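Local coordinates for methyl-accepting chemotaxis protein (PDB 6CEQ) that probably senses oxygen through heme-binding PAS domains and signals as a chemoreceptor of Vibrio cholerae, at residues K51-D54 with I55-N59; G98-I101 with G102-L105. One frame throughout, in Å; residues are numbered along the deposited sequence.

Contact 1 of 2, residues K51-D54 with I55-N59; sequences KNID and IFHKN. With HEM (protoporphyrin IX containing Fe), chain D.
Ile-53 and His-57 meet at the proximal side of the heme in this PAS domain, where the chain folds into consecutive tight turns between helices 33-39 and 60-68. His-57 is the axial ligand: its NE2 lies 2.3 Å from the heme iron, and water 2 occupies the other axial position, consistent with a site for a gaseous ligand there. Two parts of Ile-53 frame the imidazole. Its carbonyl O sits over one face, offset toward the rim and 3.3 Å from His-57 ND1 without bonding to it, while CD1 comes in at the ring edge. CG1 is held between the backbone N and the carbonyl carbon (chi1 65°), which carries CD1 to the ring and leaves CG2 against the heme, 3.5 Å from CAB. Water 1, together with the iron at NE2, helps set the ring's rotation: it accepts from His-57 ND1 at 2.7 Å and donates to Asp-54 OD1, a carboxylate oxygen also salt-bridged to Arg-64. The turn is held by backbone bonds from Ile-55, Phe-56 and His-57 to the carbonyls three residues earlier. Before them, an Asx turn brings Asp-54 N to Asn-52 OD1 at 2.8 Å, in the carbonyl plane on a lone pair and nearly straight (168°). Phe-56 packs tightly on the heme through CB, 3.2 Å from C3C; heme CMC lies over one ring face and Ile-55 CG2 over the centre of the opposite face. Farther along, Lys-58 N makes a weak, long hydrogen bond of 3.4 Å to propionate O1D.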
loop_
_atom_site.group_PDB
_atom_site.type_symbol
_atom_site.label_atom_id
_atom_site.label_comp_id
_atom_site.label_asym_id
_atom_site.label_seq_id
_atom_site.Cartn_x
_atom_site.Cartn_y
_atom_site.Cartn_z
ATOM N N LYS A 51 -3.071 -6.331 9.595
ATOM C CA LYS A 51 -1.741 -5.955 10.039
ATOM C C LYS A 51 -1.576 -4.441 9.997
ATOM O O LYS A 51 -2.248 -3.740 9.238
ATOM C CB LYS A 51 -0.672 -6.631 9.185
ATOM C CG LYS A 51 -0.537 -8.105 9.539
ATOM C CD LYS A 51 0.724 -8.744 8.998
ATOM C CE LYS A 51 0.905 -10.126 9.611
ATOM N NZ LYS A 51 -0.376 -10.888 9.571
ATOM N N ASN A 52 -0.699 -3.938 10.855
ATOM C CA ASN A 52 -0.379 -2.519 10.844
ATOM C C ASN A 52 0.701 -2.220 9.813
ATOM O O ASN A 52 1.710 -2.925 9.726
ATOM C CB ASN A 52 0.078 -2.059 12.224
ATOM C CG ASN A 52 0.061 -0.560 12.351
ATOM O OD1 ASN A 52 0.829 0.133 11.688
ATOM N ND2 ASN A 52 -0.829 -0.051 13.186
ATOM N N ILE A 53 0.502 -1.142 9.043
ATOM C CA ILE A 53 1.449 -0.813 7.984
ATOM C C ILE A 53 2.833 -0.489 8.527
ATOM O O ILE A 53 3.824 -0.618 7.797
ATOM C CB ILE A 53 0.924 0.373 7.140
ATOM C CG1 ILE A 53 0.855 1.646 7.988
ATOM C CG2 ILE A 53 -0.450 0.057 6.573
ATOM C CD1 ILE A 53 0.449 2.906 7.192
ATOM N N ASP A 54 2.931 -0.121 9.811
ATOM C CA ASP A 54 4.220 0.230 10.404
ATOM C C ASP A 54 5.228 -0.899 10.244
ATOM O O ASP A 54 6.429 -0.646 10.110
ATOM C CB ASP A 54 4.046 0.543 11.893
ATOM C CG ASP A 54 3.262 1.821 12.153
ATOM O OD1 ASP A 54 3.003 2.599 11.208
ATOM O OD2 ASP A 54 2.874 2.030 13.323
ATOM N N ILE A 55 4.749 -2.144 10.215
ATOM C CA ILE A 55 5.631 -3.308 10.144
ATOM C C ILE A 55 6.484 -3.281 8.890
ATOM O O ILE A 55 7.639 -3.723 8.905
ATOM C CB ILE A 55 4.773 -4.590 10.210
ATOM C CG1 ILE A 55 4.139 -4.745 11.592
ATOM C CG2 ILE A 55 5.575 -5.826 9.817
ATOM C CD1 ILE A 55 3.072 -5.827 11.640
ATOM N N PHE A 56 5.974 -2.693 7.808
ATOM C CA PHE A 56 6.627 -2.765 6.510
ATOM C C PHE A 56 7.420 -1.518 6.173
ATOM O O PHE A 56 8.054 -1.469 5.114
ATOM C CB PHE A 56 5.581 -3.021 5.420
ATOM C CG PHE A 56 4.730 -4.225 5.682
ATOM C CD1 PHE A 56 5.224 -5.489 5.438
ATOM C CD2 PHE A 56 3.466 -4.091 6.213
ATOM C CE1 PHE A 56 4.449 -6.604 5.683
ATOM C CE2 PHE A 56 2.692 -5.196 6.467
ATOM C CZ PHE A 56 3.188 -6.455 6.203
ATOM N N HIS A 57 7.412 -0.520 7.046
ATOM C CA HIS A 57 8.028 0.766 6.763
ATOM C C HIS A 57 9.262 0.943 7.635
ATOM O O HIS A 57 9.183 0.809 8.859
ATOM C CB HIS A 57 7.027 1.886 7.018
ATOM C CG HIS A 57 5.848 1.844 6.107
ATOM N ND1 HIS A 57 4.600 2.309 6.478
ATOM C CD2 HIS A 57 5.728 1.441 4.821
ATOM C CE1 HIS A 57 3.762 2.159 5.474
ATOM N NE2 HIS A 57 4.425 1.646 4.449
ATOM N N LYS A 58 10.383 1.279 7.001
ATOM C CA LYS A 58 11.644 1.357 7.730
ATOM C C LYS A 58 11.641 2.511 8.726
ATOM O O LYS A 58 12.167 2.375 9.836
ATOM C CB LYS A 58 12.816 1.460 6.754
ATOM C CG LYS A 58 12.668 2.485 5.659
ATOM C CD LYS A 58 13.977 2.645 4.902
ATOM C CE LYS A 58 13.792 3.484 3.650
ATOM N NZ LYS A 58 15.078 3.732 2.942
ATOM N N ASN A 59 11.041 3.648 8.355
ATOM C CA ASN A 59 10.831 4.766 9.274
ATOM C C ASN A 59 9.318 4.986 9.395
ATOM O O ASN A 59 8.758 5.858 8.727
ATOM C CB ASN A 59 11.524 6.029 8.779
ATOM C CG ASN A 59 13.001 5.822 8.562
ATOM O OD1 ASN A 59 13.503 5.961 7.452
ATOM N ND2 ASN A 59 13.712 5.495 9.631
HETATM C CHA HEM D . 6.285 3.402 0.955
HETATM C CHB HEM D . 1.902 3.991 2.929
HETATM C CHC HEM D . 1.312 -0.847 2.585
HETATM C CHD HEM D . 6.143 -1.213 2.465
HETATM C C1A HEM D . 5.099 3.960 1.377
HETATM C C2A HEM D . 4.728 5.306 1.188
HETATM C C3A HEM D . 3.498 5.482 1.740
HETATM C C4A HEM D . 3.095 4.247 2.283
HETATM C CMA HEM D . 2.712 6.768 1.769
HETATM C CAA HEM D . 5.549 6.363 0.495
HETATM C CBA HEM D . 6.662 6.838 1.430
HETATM C CGA HEM D . 7.581 7.771 0.684
HETATM O O1A HEM D . 7.753 7.626 -0.547
HETATM O O2A HEM D . 8.172 8.688 1.295
HETATM C C1B HEM D . 1.348 2.703 2.923
HETATM C C2B HEM D . -0.026 2.457 3.187
HETATM C C3B HEM D . -0.220 1.110 3.097
HETATM C C4B HEM D . 1.100 0.525 2.763
HETATM C CMB HEM D . -1.074 3.491 3.508
HETATM C CAB HEM D . -1.486 0.382 3.293
HETATM C CBB HEM D . -2.611 0.849 2.759
HETATM C C1C HEM D . 2.588 -1.400 2.545
HETATM C C2C HEM D . 2.902 -2.767 2.516
HETATM C C3C HEM D . 4.286 -2.873 2.482
HETATM C C4C HEM D . 4.811 -1.550 2.489
HETATM C CMC HEM D . 1.920 -3.910 2.521
HETATM C CAC HEM D . 5.066 -4.123 2.443
HETATM C CBC HEM D . 4.657 -5.140 1.692
HETATM C C1D HEM D . 6.552 0.024 1.962
HETATM C C2D HEM D . 7.925 0.269 1.504
HETATM C C3D HEM D . 7.963 1.548 1.085
HETATM C C4D HEM D . 6.613 2.090 1.283
HETATM C CMD HEM D . 9.066 -0.716 1.505
HETATM C CAD HEM D . 9.154 2.278 0.524
HETATM C CBD HEM D . 10.276 2.301 1.564
HETATM C CGD HEM D . 9.777 2.948 2.830
HETATM O O1D HEM D . 9.681 2.276 3.880
HETATM O O2D HEM D . 9.458 4.158 2.831
HETATM N NA HEM D . 4.084 3.328 2.051
HETATM N NB HEM D . 1.974 1.543 2.677
HETATM N NC HEM D . 3.751 -0.685 2.528
HETATM N ND HEM D . 5.823 1.139 1.807
HETATM FE FE HEM D . 4.020 1.359 2.230
HETATM O O HOH W 1 4.159 3.533 8.878
HETATM O O HOH W 2 3.248 0.941 -0.167
#

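Contact 2 of 2, residues G98-I101 with G102-L105; sequences GEYI and GPAL. With HEM (protoporphyrin IX containing Fe), chain D.
Tyr-100 lies over Gly-102, two residues ahead of it, and the chain before it approaches through the turn that joins strands 84-94 and 100-109. There Gly-98, at a positive phi, bonds through its O to Arg-94 NH1, and Glu-99 N bonds to Asp-95 OD1. With CG of Tyr-100 anti to its own backbone N (chi1 177°), the far end of the ring is carried back over the chain at Gly-102. One ring face then receives the glycine backbone: Gly-102 N stands above the plane near the rim, and Gly-102 CA lies 4.0 Å from the ring centroid, 30° off the normal, a CH-pi contact. At the ring's far end CE2 is 3.3 Å from Gly-102 O. The hydroxyl reaches on to the proline, OH to Pro-103 CD 3.5 Å, and has its polar partner in Ile-67 O. Next in line, the end of the exposed Ile-101 side chain leads off from Gly-102 toward solvent. Both Ile-101 and Gly-102 bond to Met-93 on the adjoining strand, and with the helix-like phi and psi of Ile-101 (-103/-33°) this is consistent with a classic beta bulge in the antiparallel PAS sheet. Past the irregularity the strand runs on between strands 84-94 and 8-12 toward the heme. Pro-103 CG touches the porphyrin methyl CMB at 3.6 Å. Leu-105 sets CD1 over the macrocycle, 3.5 Å from C1B, on the same side of the heme as water 2. Leu-105 CD1 is also 3.2 Å from the O of water 2, a methyl beside the iron-bound water.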
loop_
_atom_site.group_PDB
_atom_site.type_symbol
_atom_site.label_atom_id
_atom_site.label_comp_id
_atom_site.label_asym_id
_atom_site.label_seq_id
_atom_site.Cartn_x
_atom_site.Cartn_y
_atom_site.Cartn_z
ATOM N N GLY A 98 -18.231 13.010 4.679
ATOM C CA GLY A 98 -17.024 13.754 4.383
ATOM C C GLY A 98 -15.868 13.551 5.337
ATOM O O GLY A 98 -14.804 14.149 5.125
ATOM N N GLU A 99 -16.021 12.718 6.360
ATOM C CA GLU A 99 -14.962 12.521 7.340
ATOM C C GLU A 99 -13.905 11.554 6.816
ATOM O O GLU A 99 -14.226 10.551 6.173
ATOM C CB GLU A 99 -15.543 11.986 8.649
ATOM C CG GLU A 99 -16.280 13.023 9.495
ATOM C CD GLU A 99 -15.357 14.097 10.051
ATOM O OE1 GLU A 99 -15.277 15.189 9.446
ATOM O OE2 GLU A 99 -14.715 13.852 11.097
ATOM N N TYR A 100 -12.639 11.860 7.115
ATOM C CA TYR A 100 -11.512 11.033 6.689
ATOM C C TYR A 100 -11.542 9.676 7.384
ATOM O O TYR A 100 -11.634 9.600 8.615
ATOM C CB TYR A 100 -10.202 11.760 6.994
ATOM C CG TYR A 100 -8.923 11.003 6.687
ATOM C CD1 TYR A 100 -7.959 10.814 7.667
ATOM C CD2 TYR A 100 -8.667 10.506 5.411
ATOM C CE1 TYR A 100 -6.773 10.143 7.397
ATOM C CE2 TYR A 100 -7.483 9.833 5.130
ATOM C CZ TYR A 100 -6.542 9.655 6.123
ATOM O OH TYR A 100 -5.369 8.987 5.848
ATOM N N ILE A 101 -11.420 8.606 6.590
ATOM C CA ILE A 101 -11.503 7.218 7.049
ATOM C C ILE A 101 -10.114 6.603 7.136
ATOM O O ILE A 101 -9.852 5.731 7.973
ATOM C CB ILE A 101 -12.377 6.374 6.096
ATOM C CG1 ILE A 101 -13.842 6.777 6.164
ATOM C CG2 ILE A 101 -12.246 4.884 6.393
ATOM C CD1 ILE A 101 -14.688 5.973 5.195
ATOM N N GLY A 102 -9.225 7.022 6.249
ATOM C CA GLY A 102 -7.944 6.382 6.123
ATOM C C GLY A 102 -7.438 6.455 4.701
ATOM O O GLY A 102 -8.146 6.892 3.794
ATOM N N PRO A 103 -6.198 6.034 4.482
ATOM C CA PRO A 103 -5.590 6.170 3.158
ATOM C C PRO A 103 -5.953 5.018 2.232
ATOM O O PRO A 103 -6.140 3.876 2.656
ATOM C CB PRO A 103 -4.090 6.147 3.468
ATOM C CG PRO A 103 -4.003 5.236 4.672
ATOM C CD PRO A 103 -5.254 5.491 5.476
ATOM N N ALA A 104 -6.056 5.346 0.948
ATOM C CA ALA A 104 -6.100 4.362 -0.127
ATOM C C ALA A 104 -4.847 4.527 -0.975
ATOM O O ALA A 104 -4.470 5.650 -1.318
ATOM C CB ALA A 104 -7.354 4.523 -0.986
ATOM N N LEU A 105 -4.204 3.413 -1.295
ATOM C CA LEU A 105 -2.957 3.390 -2.040
ATOM C C LEU A 105 -3.195 2.742 -3.392
ATOM O O LEU A 105 -3.793 1.662 -3.464
ATOM C CB LEU A 105 -1.892 2.572 -1.319
ATOM C CG LEU A 105 -0.876 3.039 -0.292
ATOM C CD1 LEU A 105 0.261 2.053 -0.355
ATOM C CD2 LEU A 105 -0.372 4.454 -0.536
HETATM C CHA HEM D . 6.285 3.402 0.955
HETATM C CHB HEM D . 1.902 3.991 2.929
HETATM C CHC HEM D . 1.312 -0.847 2.585
HETATM C CHD HEM D . 6.143 -1.213 2.465
HETATM C C1A HEM D . 5.099 3.960 1.377
HETATM C C2A HEM D . 4.728 5.306 1.188
HETATM C C3A HEM D . 3.498 5.482 1.740
HETATM C C4A HEM D . 3.095 4.247 2.283
HETATM C CMA HEM D . 2.712 6.768 1.769
HETATM C CAA HEM D . 5.549 6.363 0.495
HETATM C CBA HEM D . 6.662 6.838 1.430
HETATM C CGA HEM D . 7.581 7.771 0.684
HETATM O O1A HEM D . 7.753 7.626 -0.547
HETATM O O2A HEM D . 8.172 8.688 1.295
HETATM C C1B HEM D . 1.348 2.703 2.923
HETATM C C2B HEM D . -0.026 2.457 3.187
HETATM C C3B HEM D . -0.220 1.110 3.097
HETATM C C4B HEM D . 1.100 0.525 2.763
HETATM C CMB HEM D . -1.074 3.491 3.508
HETATM C CAB HEM D . -1.486 0.382 3.293
HETATM C CBB HEM D . -2.611 0.849 2.759
HETATM C C1C HEM D . 2.588 -1.400 2.545
HETATM C C2C HEM D . 2.902 -2.767 2.516
HETATM C C3C HEM D . 4.286 -2.873 2.482
HETATM C C4C HEM D . 4.811 -1.550 2.489
HETATM C CMC HEM D . 1.920 -3.910 2.521
HETATM C CAC HEM D . 5.066 -4.123 2.443
HETATM C CBC HEM D . 4.657 -5.140 1.692
HETATM C C1D HEM D . 6.552 0.024 1.962
HETATM C C2D HEM D . 7.925 0.269 1.504
HETATM C C3D HEM D . 7.963 1.548 1.085
HETATM C C4D HEM D . 6.613 2.090 1.283
HETATM C CMD HEM D . 9.066 -0.716 1.505
HETATM C CAD HEM D . 9.154 2.278 0.524
HETATM C CBD HEM D . 10.276 2.301 1.564
HETATM C CGD HEM D . 9.777 2.948 2.830
HETATM O O1D HEM D . 9.681 2.276 3.880
HETATM O O2D HEM D . 9.458 4.158 2.831
HETATM N NA HEM D . 4.084 3.328 2.051
HETATM N NB HEM D . 1.974 1.543 2.677
HETATM N NC HEM D . 3.751 -0.685 2.528
HETATM N ND HEM D . 5.823 1.139 1.807
HETATM FE FE HEM D . 4.020 1.359 2.230
HETATM O O HOH W 2 3.248 0.941 -0.167
#

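Both contacts end at the heme but reach it from different elements and on different sides. Contact 1, in the loop between helices 33-39 and 60-68, supplies the proximal ligand; contact 2, on strand 100-109, lines the side occupied by water 2, so they face opposite sides of the porphyrin. Their centres are 18 Å apart and their nearest atoms about 6 Å. Each is partly buried: Ile-53, Phe-56 and His-57 in one, Pro-103 and Leu-105 in the other, are buried, while Ile-55 and Ile-101 are exposed. Polar chemistry dominates the first, through turn bonds, a bridging water and metal coordination. No hydrogen bond joins the segments of the second, which rests on ring-to-backbone packing and apolar contacts with the porphyrin.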